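Local coordinates for protein insect group II chitinase (Ostrinia furnacalis, PDB 5Y2B) that probably hydrolyses the beta-1,4 links between N-acetylglucosamine units of chitin, as a family 18 glycoside hydrolase of the TIM-barrel clan, at residues K8-Y13 / G342-A347; W127-C132 / K174-A179; I193-Y198 / S242-G247; W346-D351 / G360-L365. All coordinates share one frame; numbering follows the deposited sequence.

Contact 1 of 4, residues K8-Y13 / G342-A347; sequences KLVCYY and GGMIWA. With NAG (2-acetamido-2-deoxy-beta-D-glucopyranose), chain B; NAG (2-acetamido-2-deoxy-beta-D-glucopyranose), chain C.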
# COMPACT_ATOMS: atom_id res chain seq x y z
N LYS A 8 -8.88 -12.25 2.28
CA LYS A 8 -8.84 -11.21 1.26
C LYS A 8 -7.43 -11.10 0.69
O LYS A 8 -6.44 -11.27 1.40
CB LYS A 8 -9.23 -9.85 1.83
CG LYS A 8 -10.66 -9.74 2.34
CD LYS A 8 -10.94 -8.34 2.75
CE LYS A 8 -12.45 -8.17 3.01
NZ LYS A 8 -12.83 -8.91 4.23
N LEU A 9 -7.35 -10.80 -0.61
CA LEU A 9 -6.09 -10.34 -1.20
C LEU A 9 -6.43 -9.04 -1.94
O LEU A 9 -7.01 -9.07 -3.03
CB LEU A 9 -5.50 -11.41 -2.13
CG LEU A 9 -3.97 -11.46 -2.17
CD1 LEU A 9 -3.47 -12.61 -3.08
CD2 LEU A 9 -3.40 -10.10 -2.61
N VAL A 10 -6.07 -7.92 -1.35
CA VAL A 10 -6.44 -6.60 -1.86
C VAL A 10 -5.28 -6.10 -2.72
O VAL A 10 -4.17 -5.91 -2.22
CB VAL A 10 -6.76 -5.64 -0.70
CG1 VAL A 10 -7.20 -4.27 -1.17
CG2 VAL A 10 -7.85 -6.27 0.20
N CYS A 11 -5.52 -5.89 -4.01
CA CYS A 11 -4.49 -5.41 -4.92
C CYS A 11 -4.73 -3.96 -5.30
O CYS A 11 -5.81 -3.63 -5.80
CB CYS A 11 -4.48 -6.23 -6.22
SG CYS A 11 -4.37 -7.95 -5.93
N TYR A 12 -3.73 -3.12 -5.09
CA TYR A 12 -3.80 -1.77 -5.59
C TYR A 12 -3.42 -1.75 -7.08
O TYR A 12 -2.40 -2.33 -7.49
CB TYR A 12 -2.89 -0.86 -4.74
CG TYR A 12 -3.60 -0.37 -3.49
CD1 TYR A 12 -3.58 -1.12 -2.30
CD2 TYR A 12 -4.36 0.81 -3.51
CE1 TYR A 12 -4.26 -0.69 -1.15
CE2 TYR A 12 -5.03 1.25 -2.38
CZ TYR A 12 -4.97 0.50 -1.20
OH TYR A 12 -5.64 0.94 -0.09
N TYR A 13 -4.30 -1.14 -7.88
CA TYR A 13 -4.02 -0.76 -9.27
C TYR A 13 -3.65 0.73 -9.28
O TYR A 13 -4.22 1.51 -8.53
CB TYR A 13 -5.28 -1.03 -10.13
CG TYR A 13 -5.19 -0.38 -11.47
CD1 TYR A 13 -4.54 -1.03 -12.52
CD2 TYR A 13 -5.69 0.89 -11.68
CE1 TYR A 13 -4.38 -0.43 -13.72
CE2 TYR A 13 -5.56 1.51 -12.91
CZ TYR A 13 -4.89 0.83 -13.92
OH TYR A 13 -4.75 1.39 -15.15
N GLY A 342 -6.59 -10.82 5.81
CA GLY A 342 -5.88 -11.26 4.60
C GLY A 342 -4.66 -10.40 4.34
O GLY A 342 -4.10 -9.80 5.26
N GLY A 343 -4.23 -10.39 3.07
CA GLY A 343 -3.12 -9.56 2.60
C GLY A 343 -3.47 -8.45 1.60
O GLY A 343 -4.54 -8.45 0.98
N MET A 344 -2.57 -7.49 1.46
CA MET A 344 -2.71 -6.40 0.51
C MET A 344 -1.37 -6.18 -0.18
O MET A 344 -0.32 -6.26 0.47
CB MET A 344 -3.16 -5.12 1.25
CG MET A 344 -3.18 -3.84 0.42
SD MET A 344 -1.61 -2.94 0.39
CE MET A 344 -1.73 -1.95 1.90
N ILE A 345 -1.36 -5.84 -1.48
CA ILE A 345 -0.09 -5.50 -2.12
C ILE A 345 -0.13 -4.09 -2.68
O ILE A 345 -1.14 -3.65 -3.26
CB ILE A 345 0.33 -6.52 -3.22
CG1 ILE A 345 -0.67 -6.49 -4.37
CG2 ILE A 345 0.43 -7.88 -2.64
CD1 ILE A 345 -0.13 -6.99 -5.67
N TRP A 346 0.98 -3.38 -2.51
CA TRP A 346 1.29 -2.16 -3.24
C TRP A 346 2.48 -2.49 -4.15
O TRP A 346 3.60 -2.66 -3.66
CB TRP A 346 1.67 -1.00 -2.30
CG TRP A 346 1.88 0.22 -3.11
CD1 TRP A 346 3.04 0.62 -3.73
CD2 TRP A 346 0.87 1.13 -3.53
NE1 TRP A 346 2.81 1.75 -4.47
CE2 TRP A 346 1.49 2.09 -4.36
CE3 TRP A 346 -0.50 1.25 -3.26
CZ2 TRP A 346 0.79 3.14 -4.93
CZ3 TRP A 346 -1.19 2.29 -3.83
CH2 TRP A 346 -0.55 3.23 -4.65
N ALA A 347 2.28 -2.58 -5.47
CA ALA A 347 1.02 -2.50 -6.25
C ALA A 347 1.16 -3.54 -7.41
O ALA A 347 2.26 -4.08 -7.64
CB ALA A 347 0.82 -1.12 -6.81
C1 NAG B . 1.49 4.52 0.39
C2 NAG B . 0.35 5.14 -0.48
C3 NAG B . 0.83 5.50 -1.89
C4 NAG B . 2.34 5.34 -1.99
C5 NAG B . 2.76 3.92 -1.60
C6 NAG B . 4.26 3.79 -1.46
C7 NAG B . -0.89 2.98 -0.47
C8 NAG B . -2.30 2.35 -0.45
N2 NAG B . -0.86 4.33 -0.51
O3 NAG B . 0.44 6.85 -2.14
O4 NAG B . 2.80 5.41 -3.33
O5 NAG B . 2.19 3.51 -0.36
O6 NAG B . 4.59 2.46 -1.12
O7 NAG B . 0.14 2.28 -0.46
C1 NAG C . 3.25 6.60 -3.88
C2 NAG C . 4.07 6.23 -5.10
C3 NAG C . 4.33 7.46 -5.94
C4 NAG C . 2.98 8.06 -6.29
C5 NAG C . 2.23 8.40 -5.00
C6 NAG C . 0.84 8.94 -5.25
C7 NAG C . 5.51 4.23 -4.96
C8 NAG C . 6.85 3.67 -4.45
N2 NAG C . 5.30 5.54 -4.74
O3 NAG C . 5.04 7.06 -7.09
O4 NAG C . 3.11 9.30 -6.93
O5 NAG C . 2.07 7.19 -4.27
O6 NAG C . 0.25 9.43 -4.07
O7 NAG C . 4.68 3.54 -5.58
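The parallel pairing of K8-C11 with G342-I345 joins the first and last strands of the family 18 TIM barrel and so closes it; at the sugar end, Y12 and W346 line the substrate cleft. The strand axes approach to 4.6 Å at 12°, and four backbone hydrogen bonds hold the register: G343 N to K8 O, V10 N to G343 O, I345 N to V10 O and Y12 N to I345 O. At G342 a side chain would collide with K8 O. V10 and M344 share one face of the sheet (CB to CB 4.1 Å); L9, C11 and I345 share the other, which helix 363-373 covers through L365 and I368. M344 CG meets the rim of the Y12 ring in its plane, 3.7 Å from CE1. The Y12 and W346 rings meet obliquely, planes at 47°, with Y12 CG 3.5 Å from W346 CE3. W346 CG lies anti to the backbone N (chi1 -176°), which turns one indole face to NAG (chain B), whose O7 is 3.1 Å from CE3; A347 CB backs the other. W346 NE1 donates 2.8 Å to NAG (chain C) O7, near the ring plane. The methyl C8 of NAG (chain B) rests over the Y12 ring, 3.3 Å from CZ, while D124 holds Y12 OH. Aromatic surface thus receives the acetamido group and one directed N-H meets the acetamido oxygen of the next sugar, consistent with selectivity for N-acetylated units.

Contact 2 of 4, residues W127-C132 / K174-A179; sequences WEYPKC and KMVIDA. With NAG (2-acetamido-2-deoxy-beta-D-glucopyranose), chain D; NAG (2-acetamido-2-deoxy-beta-D-glucopyranose), chain B.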
# COMPACT_ATOMS: atom_id res chain seq x y z
N TRP A 127 -5.99 8.91 3.02
CA TRP A 127 -5.45 10.19 3.47
C TRP A 127 -4.24 9.88 4.34
O TRP A 127 -4.38 9.16 5.34
CB TRP A 127 -6.50 11.01 4.23
CG TRP A 127 -5.98 12.32 4.87
CD1 TRP A 127 -4.82 13.01 4.55
CD2 TRP A 127 -6.59 13.06 5.95
NE1 TRP A 127 -4.69 14.12 5.34
CE2 TRP A 127 -5.76 14.17 6.21
CE3 TRP A 127 -7.76 12.88 6.71
CZ2 TRP A 127 -6.05 15.11 7.22
CZ3 TRP A 127 -8.06 13.81 7.68
CH2 TRP A 127 -7.20 14.92 7.93
N GLU A 128 -3.08 10.40 3.96
CA GLU A 128 -1.82 10.14 4.66
C GLU A 128 -1.27 11.43 5.27
O GLU A 128 -0.41 12.08 4.66
CB GLU A 128 -0.78 9.47 3.67
CG GLU A 128 -1.39 8.21 3.05
CD GLU A 128 -0.45 7.40 2.18
OE1 GLU A 128 0.67 7.85 1.89
OE2 GLU A 128 -0.84 6.29 1.78
N TYR A 129 -1.70 11.80 6.47
CA TYR A 129 -2.65 11.07 7.32
C TYR A 129 -3.39 12.12 8.15
O TYR A 129 -2.89 13.24 8.27
CB TYR A 129 -1.94 10.09 8.27
CG TYR A 129 -0.93 9.23 7.63
CD1 TYR A 129 0.38 9.66 7.47
CD2 TYR A 129 -1.28 7.96 7.16
CE1 TYR A 129 1.31 8.87 6.85
CE2 TYR A 129 -0.34 7.13 6.56
CZ TYR A 129 0.94 7.60 6.41
OH TYR A 129 1.86 6.80 5.80
N PRO A 130 -4.53 11.76 8.73
CA PRO A 130 -5.16 12.63 9.72
C PRO A 130 -4.14 13.03 10.77
O PRO A 130 -3.38 12.19 11.27
CB PRO A 130 -6.25 11.75 10.33
CG PRO A 130 -6.54 10.76 9.32
CD PRO A 130 -5.23 10.47 8.66
N LYS A 131 -4.10 14.34 11.06
CA LYS A 131 -3.20 14.94 12.04
C LYS A 131 -1.76 15.00 11.52
O LYS A 131 -1.20 16.08 11.37
CB LYS A 131 -3.30 14.18 13.37
CG LYS A 131 -3.43 15.06 14.55
CD LYS A 131 -2.12 15.66 14.85
CE LYS A 131 -2.23 16.43 16.15
NZ LYS A 131 -0.90 16.97 16.44
N CYS A 132 -1.17 13.85 11.21
CA CYS A 132 0.23 13.81 10.74
C CYS A 132 0.28 13.81 9.22
O CYS A 132 0.59 12.81 8.56
CB CYS A 132 0.92 12.58 11.31
SG CYS A 132 0.48 12.41 13.04
N LYS A 174 3.18 3.74 14.96
CA LYS A 174 2.67 3.98 16.31
C LYS A 174 2.34 5.45 16.59
O LYS A 174 1.29 5.75 17.17
CB LYS A 174 3.71 3.45 17.32
CG LYS A 174 3.64 4.01 18.70
CD LYS A 174 4.35 3.10 19.67
CE LYS A 174 5.83 3.31 19.62
NZ LYS A 174 6.22 4.53 20.37
N MET A 175 3.20 6.38 16.15
CA MET A 175 3.00 7.78 16.49
C MET A 175 1.82 8.36 15.73
O MET A 175 1.06 9.17 16.27
CB MET A 175 4.28 8.57 16.20
CG MET A 175 4.11 10.08 16.35
SD MET A 175 5.50 11.05 15.68
CE MET A 175 5.35 10.66 13.91
N VAL A 176 1.66 7.95 14.48
CA VAL A 176 0.55 8.42 13.66
C VAL A 176 -0.76 7.79 14.13
O VAL A 176 -1.82 8.45 14.16
CB VAL A 176 0.83 8.13 12.17
CG1 VAL A 176 -0.30 8.68 11.34
CG2 VAL A 176 2.18 8.75 11.75
N ILE A 177 -0.70 6.50 14.46
CA ILE A 177 -1.90 5.81 14.93
C ILE A 177 -2.46 6.52 16.17
O ILE A 177 -3.66 6.84 16.23
CB ILE A 177 -1.59 4.33 15.19
CG1 ILE A 177 -1.09 3.69 13.88
CG2 ILE A 177 -2.80 3.63 15.79
CD1 ILE A 177 -0.38 2.37 14.05
N ASP A 178 -1.57 6.83 17.13
CA ASP A 178 -1.95 7.48 18.38
C ASP A 178 -2.53 8.87 18.14
O ASP A 178 -3.50 9.25 18.78
CB ASP A 178 -0.74 7.65 19.30
CG ASP A 178 -0.14 6.32 19.79
OD1 ASP A 178 -0.88 5.32 19.90
OD2 ASP A 178 1.09 6.31 20.08
N ALA A 179 -1.89 9.65 17.25
CA ALA A 179 -2.32 11.03 17.00
C ALA A 179 -3.56 11.15 16.10
O ALA A 179 -4.39 12.02 16.32
CB ALA A 179 -1.17 11.84 16.36
C1 NAG D . 5.85 7.37 2.79
C2 NAG D . 6.05 7.38 1.30
C3 NAG D . 4.74 7.17 0.58
C4 NAG D . 3.94 6.03 1.19
C5 NAG D . 3.98 5.96 2.73
C6 NAG D . 3.48 4.63 3.26
C7 NAG D . 7.85 8.76 0.33
C8 NAG D . 8.29 10.20 0.08
N2 NAG D . 6.65 8.64 0.92
O3 NAG D . 5.02 6.82 -0.75
O4 NAG D . 2.57 6.19 0.82
O5 NAG D . 5.31 6.14 3.19
O6 NAG D . 2.81 4.75 4.51
O7 NAG D . 8.54 7.78 0.03
C1 NAG B . 1.49 4.52 0.39
C2 NAG B . 0.35 5.14 -0.48
C3 NAG B . 0.83 5.50 -1.89
C4 NAG B . 2.34 5.34 -1.99
C5 NAG B . 2.76 3.92 -1.60
C6 NAG B . 4.26 3.79 -1.46
C7 NAG B . -0.89 2.98 -0.47
C8 NAG B . -2.30 2.35 -0.45
N2 NAG B . -0.86 4.33 -0.51
O3 NAG B . 0.44 6.85 -2.14
O4 NAG B . 2.80 5.41 -3.33
O5 NAG B . 2.19 3.51 -0.36
O6 NAG B . 4.59 2.46 -1.12
O7 NAG B . 0.14 2.28 -0.46
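The loop that leaves the fourth barrel strand, 122-126, carries the end of the DxDxE signature of family 18, in which E128 occupies the position of the general acid, and packs through Y129 and C132 on V176 of helix 174-180. The contact is by van der Waals packing, mostly of apolar groups, with no hydrogen bond between the segments. V176 CG1 approaches the root of the tyrosine, 3.8 Å from Y129 CB, the two side chains crossing at about a right angle; CG2 of the same valine lies 4.1 Å from C132 CB. One turn on, A179 CB touches C132 SG at 3.8 Å, and that sulfur is tied to C137 in a disulfide. The aliphatic part of K131 runs beside the helix backbone, CG 3.6 Å from A179 O, before NZ turns off to C137 O.

The peptide before Y129 is cis, and E128 CB sits over the centre of the tyrosine ring. Past CG the glutamate is extended (chi2 -175°), which carries its carboxylate to the sugars: OE1 is hydrogen-bonded to NAG (chain D) O4 at 2.7 Å. O6 of the same sugar donates to Y129 OH at 2.6 Å, close to the ring plane. A glutamine at E128 would probably cost O4 of NAG (chain D) its charged carboxylate partner, leaving a neutral amide there.

Around this packing, P130 leans on F148 of helix 143-159, W127 reaches helix 93-98, and I177 faces helix 227-236, which places the contact between the barrel's sugar-binding end and its outer helices.

Contact 3 of 4, residues I193-Y198 / S242-G247; sequences IAVMTY and SKIVMG. With NAG (2-acetamido-2-deoxy-beta-D-glucopyranose), chain B.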
# COMPACT_ATOMS: atom_id res chain seq x y z
N ILE A 193 -9.21 -2.74 7.00
CA ILE A 193 -8.21 -1.71 7.29
C ILE A 193 -6.92 -2.24 6.68
O ILE A 193 -6.39 -3.26 7.12
CB ILE A 193 -8.07 -1.48 8.80
CG1 ILE A 193 -9.39 -0.92 9.41
CG2 ILE A 193 -6.91 -0.58 9.10
CD1 ILE A 193 -9.44 -0.83 10.96
N ALA A 194 -6.45 -1.61 5.60
CA ALA A 194 -5.25 -2.09 4.91
C ALA A 194 -4.05 -1.45 5.59
O ALA A 194 -3.78 -0.26 5.41
CB ALA A 194 -5.31 -1.78 3.41
N VAL A 195 -3.40 -2.17 6.50
CA VAL A 195 -2.30 -1.54 7.23
C VAL A 195 -1.09 -1.52 6.29
O VAL A 195 -0.71 -2.55 5.73
CB VAL A 195 -1.98 -2.28 8.53
CG1 VAL A 195 -0.87 -1.53 9.22
CG2 VAL A 195 -3.23 -2.37 9.45
N MET A 196 -0.51 -0.33 6.09
CA MET A 196 0.60 -0.18 5.14
C MET A 196 1.93 -0.52 5.83
O MET A 196 2.78 0.34 6.10
CB MET A 196 0.61 1.21 4.54
CG MET A 196 -0.64 1.50 3.76
SD MET A 196 -0.61 3.16 3.01
CE MET A 196 -0.87 4.19 4.40
N THR A 197 2.08 -1.81 6.10
CA THR A 197 3.24 -2.39 6.78
C THR A 197 4.50 -2.40 5.89
O THR A 197 5.10 -3.45 5.64
CB THR A 197 2.87 -3.81 7.26
OG1 THR A 197 2.02 -4.44 6.26
CG2 THR A 197 2.14 -3.75 8.62
N TYR A 198 4.89 -1.22 5.39
CA TYR A 198 6.08 -1.07 4.57
C TYR A 198 6.45 0.41 4.63
O TYR A 198 5.79 1.19 5.31
CB TYR A 198 5.83 -1.55 3.13
CG TYR A 198 4.53 -1.12 2.51
CD1 TYR A 198 4.32 0.20 2.12
CD2 TYR A 198 3.50 -2.03 2.29
CE1 TYR A 198 3.13 0.62 1.56
CE2 TYR A 198 2.30 -1.63 1.72
CZ TYR A 198 2.14 -0.29 1.37
OH TYR A 198 0.97 0.11 0.79
N SER A 242 -10.03 -9.88 12.00
CA SER A 242 -10.64 -10.08 10.70
C SER A 242 -10.73 -8.80 9.89
O SER A 242 -10.91 -8.89 8.67
CB SER A 242 -12.04 -10.70 10.84
OG SER A 242 -13.05 -9.73 11.04
N LYS A 243 -10.63 -7.61 10.53
CA LYS A 243 -10.61 -6.35 9.79
C LYS A 243 -9.24 -6.01 9.20
O LYS A 243 -9.16 -5.19 8.29
CB LYS A 243 -11.05 -5.17 10.68
CG LYS A 243 -12.52 -5.18 11.15
CD LYS A 243 -13.50 -5.44 10.01
CE LYS A 243 -14.94 -5.48 10.49
NZ LYS A 243 -15.64 -4.13 10.63
N ILE A 244 -8.16 -6.63 9.66
CA ILE A 244 -6.82 -6.25 9.23
C ILE A 244 -6.49 -6.99 7.93
O ILE A 244 -6.64 -8.22 7.86
CB ILE A 244 -5.81 -6.55 10.35
CG1 ILE A 244 -6.09 -5.63 11.53
CG2 ILE A 244 -4.35 -6.37 9.90
CD1 ILE A 244 -5.45 -6.07 12.76
N VAL A 245 -6.07 -6.26 6.89
CA VAL A 245 -5.32 -6.87 5.79
C VAL A 245 -3.92 -6.28 5.82
O VAL A 245 -3.75 -5.06 5.91
CB VAL A 245 -6.01 -6.76 4.41
CG1 VAL A 245 -7.43 -7.31 4.47
CG2 VAL A 245 -6.01 -5.35 3.79
N MET A 246 -2.92 -7.16 5.81
CA MET A 246 -1.54 -6.74 6.02
C MET A 246 -0.86 -6.36 4.70
O MET A 246 -0.81 -7.18 3.77
CB MET A 246 -0.75 -7.86 6.70
CG MET A 246 0.68 -7.38 7.01
SD MET A 246 1.67 -8.57 7.90
CE MET A 246 2.31 -9.54 6.58
N GLY A 247 -0.30 -5.15 4.64
CA GLY A 247 0.32 -4.65 3.42
C GLY A 247 1.66 -5.32 3.13
O GLY A 247 2.48 -5.52 4.03
C1 NAG B . 1.49 4.52 0.39
C2 NAG B . 0.35 5.14 -0.48
C3 NAG B . 0.83 5.50 -1.89
C4 NAG B . 2.34 5.34 -1.99
C5 NAG B . 2.76 3.92 -1.60
C6 NAG B . 4.26 3.79 -1.46
C7 NAG B . -0.89 2.98 -0.47
C8 NAG B . -2.30 2.35 -0.45
N2 NAG B . -0.86 4.33 -0.51
O3 NAG B . 0.44 6.85 -2.14
O4 NAG B . 2.80 5.41 -3.33
O5 NAG B . 2.19 3.51 -0.36
O6 NAG B . 4.59 2.46 -1.12
O7 NAG B . 0.14 2.28 -0.46
O HOH W 1 4.96 -6.21 4.87
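I193-V195 and I244-G247 run as parallel neighbours, the sixth and seventh strands of the TIM barrel, with axes 4.8 Å apart at 27° and backbone hydrogen bonds from I193 N to K243 O, V245 N to I193 O, V195 N to V245 O and G247 N to V195 O. A194 CB and V245 CG2 meet at 3.7 Å on one face of the sheet. On the other, V195 CG2 lies 4.2 Å from I244 CG2, beneath helix 227-236.

Where strand 193-195 ends, two successive inverse gamma turns centred on M196 and T197 bend the chain. T197 OG1 lies between its backbone N and carbonyl carbon (chi1 37°), a position from which it donates a short 2.5 Å bond to G247 O, in the carbonyl plane and on a lone pair. A water donates to the same oxygen at 2.7 Å and also to T197 O. G247 fits here because a CB would collide with V195 O and Y198 CE2; the tyrosine instead sets its ring edge against the glycine, CD2 3.9 Å from G247 C.

Y198 OH donates to O7 of NAG (chain B) at 2.6 Å, the acceptor lying in the ring plane. A phenylalanine in place of Y198 would probably leave the acetamido oxygen without this donor and the group less firmly oriented. M196 SD comes 3.5 Å from C7 of that sugar. The gripped acetamido group fits the substrate-assisted mechanism of family 18, in which its carbonyl oxygen attacks the anomeric carbon; the bond from Y198 probably helps to orient it.

Contact 4 of 4, residues W346-D351 / G360-L365; sequences WALDLD and GKHPLL. With NAG (2-acetamido-2-deoxy-beta-D-glucopyranose), chain B; NAG (2-acetamido-2-deoxy-beta-D-glucopyranose), chain C.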
# COMPACT_ATOMS: atom_id res chain seq x y z
N TRP A 346 0.98 -3.38 -2.51
CA TRP A 346 1.29 -2.16 -3.24
C TRP A 346 2.48 -2.49 -4.15
O TRP A 346 3.60 -2.66 -3.66
CB TRP A 346 1.67 -1.00 -2.30
CG TRP A 346 1.88 0.22 -3.11
CD1 TRP A 346 3.04 0.62 -3.73
CD2 TRP A 346 0.87 1.13 -3.53
NE1 TRP A 346 2.81 1.75 -4.47
CE2 TRP A 346 1.49 2.09 -4.36
CE3 TRP A 346 -0.50 1.25 -3.26
CZ2 TRP A 346 0.79 3.14 -4.93
CZ3 TRP A 346 -1.19 2.29 -3.83
CH2 TRP A 346 -0.55 3.23 -4.65
N ALA A 347 2.28 -2.58 -5.47
CA ALA A 347 1.02 -2.50 -6.25
C ALA A 347 1.16 -3.54 -7.41
O ALA A 347 2.26 -4.08 -7.64
CB ALA A 347 0.82 -1.12 -6.81
N LEU A 348 0.06 -3.80 -8.13
CA LEU A 348 0.04 -4.84 -9.16
C LEU A 348 1.18 -4.68 -10.14
O LEU A 348 1.84 -5.66 -10.52
CB LEU A 348 -1.28 -4.79 -9.94
CG LEU A 348 -2.40 -5.49 -9.18
CD1 LEU A 348 -3.75 -5.01 -9.73
CD2 LEU A 348 -2.21 -7.01 -9.28
N ASP A 349 1.45 -3.44 -10.54
CA ASP A 349 2.32 -3.09 -11.65
C ASP A 349 3.79 -3.06 -11.27
O ASP A 349 4.63 -2.80 -12.14
CB ASP A 349 1.94 -1.71 -12.15
CG ASP A 349 1.88 -0.68 -11.00
OD1 ASP A 349 2.92 -0.03 -10.70
OD2 ASP A 349 0.79 -0.55 -10.39
N LEU A 350 4.12 -3.28 -10.00
CA LEU A 350 5.51 -3.27 -9.56
C LEU A 350 6.08 -4.68 -9.40
O LEU A 350 7.31 -4.83 -9.40
CB LEU A 350 5.67 -2.48 -8.25
CG LEU A 350 5.23 -1.01 -8.35
CD1 LEU A 350 5.07 -0.26 -7.02
CD2 LEU A 350 6.22 -0.27 -9.29
N ASP A 351 5.22 -5.69 -9.27
CA ASP A 351 5.62 -7.09 -9.32
C ASP A 351 6.11 -7.43 -10.72
O ASP A 351 5.93 -6.66 -11.66
CB ASP A 351 4.43 -7.97 -8.91
CG ASP A 351 4.82 -9.41 -8.59
OD1 ASP A 351 6.02 -9.75 -8.51
OD2 ASP A 351 3.91 -10.22 -8.43
N GLY A 360 8.57 -16.83 -13.26
CA GLY A 360 7.15 -16.89 -13.51
C GLY A 360 6.52 -15.50 -13.47
O GLY A 360 7.02 -14.57 -12.82
N LYS A 361 5.41 -15.37 -14.19
CA LYS A 361 4.58 -14.17 -14.12
C LYS A 361 4.09 -13.91 -12.70
O LYS A 361 3.59 -14.81 -12.02
CB LYS A 361 3.38 -14.30 -15.06
CG LYS A 361 3.79 -14.29 -16.52
CD LYS A 361 2.55 -14.35 -17.36
CE LYS A 361 2.88 -14.02 -18.83
NZ LYS A 361 1.64 -14.06 -19.66
N HIS A 362 4.26 -12.67 -12.23
CA HIS A 362 3.79 -12.26 -10.91
C HIS A 362 4.36 -13.18 -9.82
O HIS A 362 3.63 -13.87 -9.14
CB HIS A 362 2.27 -12.28 -10.87
CG HIS A 362 1.62 -10.96 -11.19
ND1 HIS A 362 1.84 -9.81 -10.45
CD2 HIS A 362 0.71 -10.62 -12.14
CE1 HIS A 362 1.12 -8.82 -10.95
NE2 HIS A 362 0.41 -9.29 -11.97
N PRO A 363 5.69 -13.27 -9.70
CA PRO A 363 6.23 -14.21 -8.68
C PRO A 363 5.85 -13.84 -7.25
O PRO A 363 5.46 -14.72 -6.48
CB PRO A 363 7.76 -14.15 -8.90
CG PRO A 363 8.00 -12.78 -9.64
CD PRO A 363 6.73 -12.52 -10.44
N LEU A 364 5.90 -12.56 -6.88
CA LEU A 364 5.57 -12.18 -5.51
C LEU A 364 4.08 -12.40 -5.22
O LEU A 364 3.71 -12.97 -4.18
CB LEU A 364 5.97 -10.72 -5.24
CG LEU A 364 7.42 -10.27 -5.41
CD1 LEU A 364 7.66 -8.86 -4.80
CD2 LEU A 364 8.42 -11.30 -4.83
N LEU A 365 3.21 -11.98 -6.14
CA LEU A 365 1.78 -12.08 -5.91
C LEU A 365 1.31 -13.53 -6.00
O LEU A 365 0.44 -13.94 -5.23
CB LEU A 365 1.03 -11.14 -6.88
CG LEU A 365 -0.49 -10.97 -6.78
CD1 LEU A 365 -0.99 -10.68 -5.37
CD2 LEU A 365 -1.03 -9.91 -7.79
C1 NAG B . 1.49 4.52 0.39
C2 NAG B . 0.35 5.14 -0.48
C3 NAG B . 0.83 5.50 -1.89
C4 NAG B . 2.34 5.34 -1.99
C5 NAG B . 2.76 3.92 -1.60
C6 NAG B . 4.26 3.79 -1.46
C7 NAG B . -0.89 2.98 -0.47
C8 NAG B . -2.30 2.35 -0.45
N2 NAG B . -0.86 4.33 -0.51
O3 NAG B . 0.44 6.85 -2.14
O4 NAG B . 2.80 5.41 -3.33
O5 NAG B . 2.19 3.51 -0.36
O6 NAG B . 4.59 2.46 -1.12
O7 NAG B . 0.14 2.28 -0.46
C1 NAG C . 3.25 6.60 -3.88
C2 NAG C . 4.07 6.23 -5.10
C3 NAG C . 4.33 7.46 -5.94
C4 NAG C . 2.98 8.06 -6.29
C5 NAG C . 2.23 8.40 -5.00
C6 NAG C . 0.84 8.94 -5.25
C7 NAG C . 5.51 4.23 -4.96
C8 NAG C . 6.85 3.67 -4.45
N2 NAG C . 5.30 5.54 -4.74
O3 NAG C . 5.04 7.06 -7.09
O4 NAG C . 3.11 9.30 -6.93
O5 NAG C . 2.07 7.19 -4.27
O6 NAG C . 0.25 9.43 -4.07
O7 NAG C . 4.68 3.54 -5.58
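Hydrogen bonds centred on D351 carry most of this contact with H362, L364 and L365. OD1 accepts L364 N at 3.3 Å on its syn side, while OD2 accepts both L365 N at 3.0 Å and H362 ND1 at 2.9 Å. These last two donors reach OD2 from opposite faces of the carboxylate plane, each about 40° out of it. The oxygen lies almost in the imidazole plane, although ring and carboxylate are turned 56° apart. CG anti to the backbone N of D351 (chi1 -165°) points the group at the start of the helix. Three N-H donors thus fix its rotation, and the helix end would probably stabilise its negative charge.

Apolar packing flanks this network: L348 CD2 and L365 CD2 meet tightly at 3.5 Å, and that L365 methyl also lies over one face of the H362 ring. Two carbon-to-oxygen approaches complete the contact, P363 CD 3.4 Å from D351 OD1 and H362 CE1 3.3 Å from L348 O.

H362 occupies the N-cap position, and a carboxylate from the loop leaving the last barrel strand accepts first-turn amides at the N-terminus of helix 363-373, which ties the closing helix to the barrel rim.

Overall arrangement
Contacts 1 and 3 lie in the barrel wall, centres 9 Å apart, and join directly because strand 342-346 pairs with strand 244-257 as well as with 8-14. Contact 4 shares W346 and A347 with contact 1 and leads into helix 363-373, whose L365 packs on L9 and I345. Contact 2 lies on the opposite side of the chain's centre from contact 4, 29 Å centre to centre, yet touches contact 3 where M196 meets E128 and Y129. Along the chain, contacts 2 and 3 follow in series within the long loop closed by contact 1. All four reach NAG (chain B), so distant parts of the sequence converge on one sugar site.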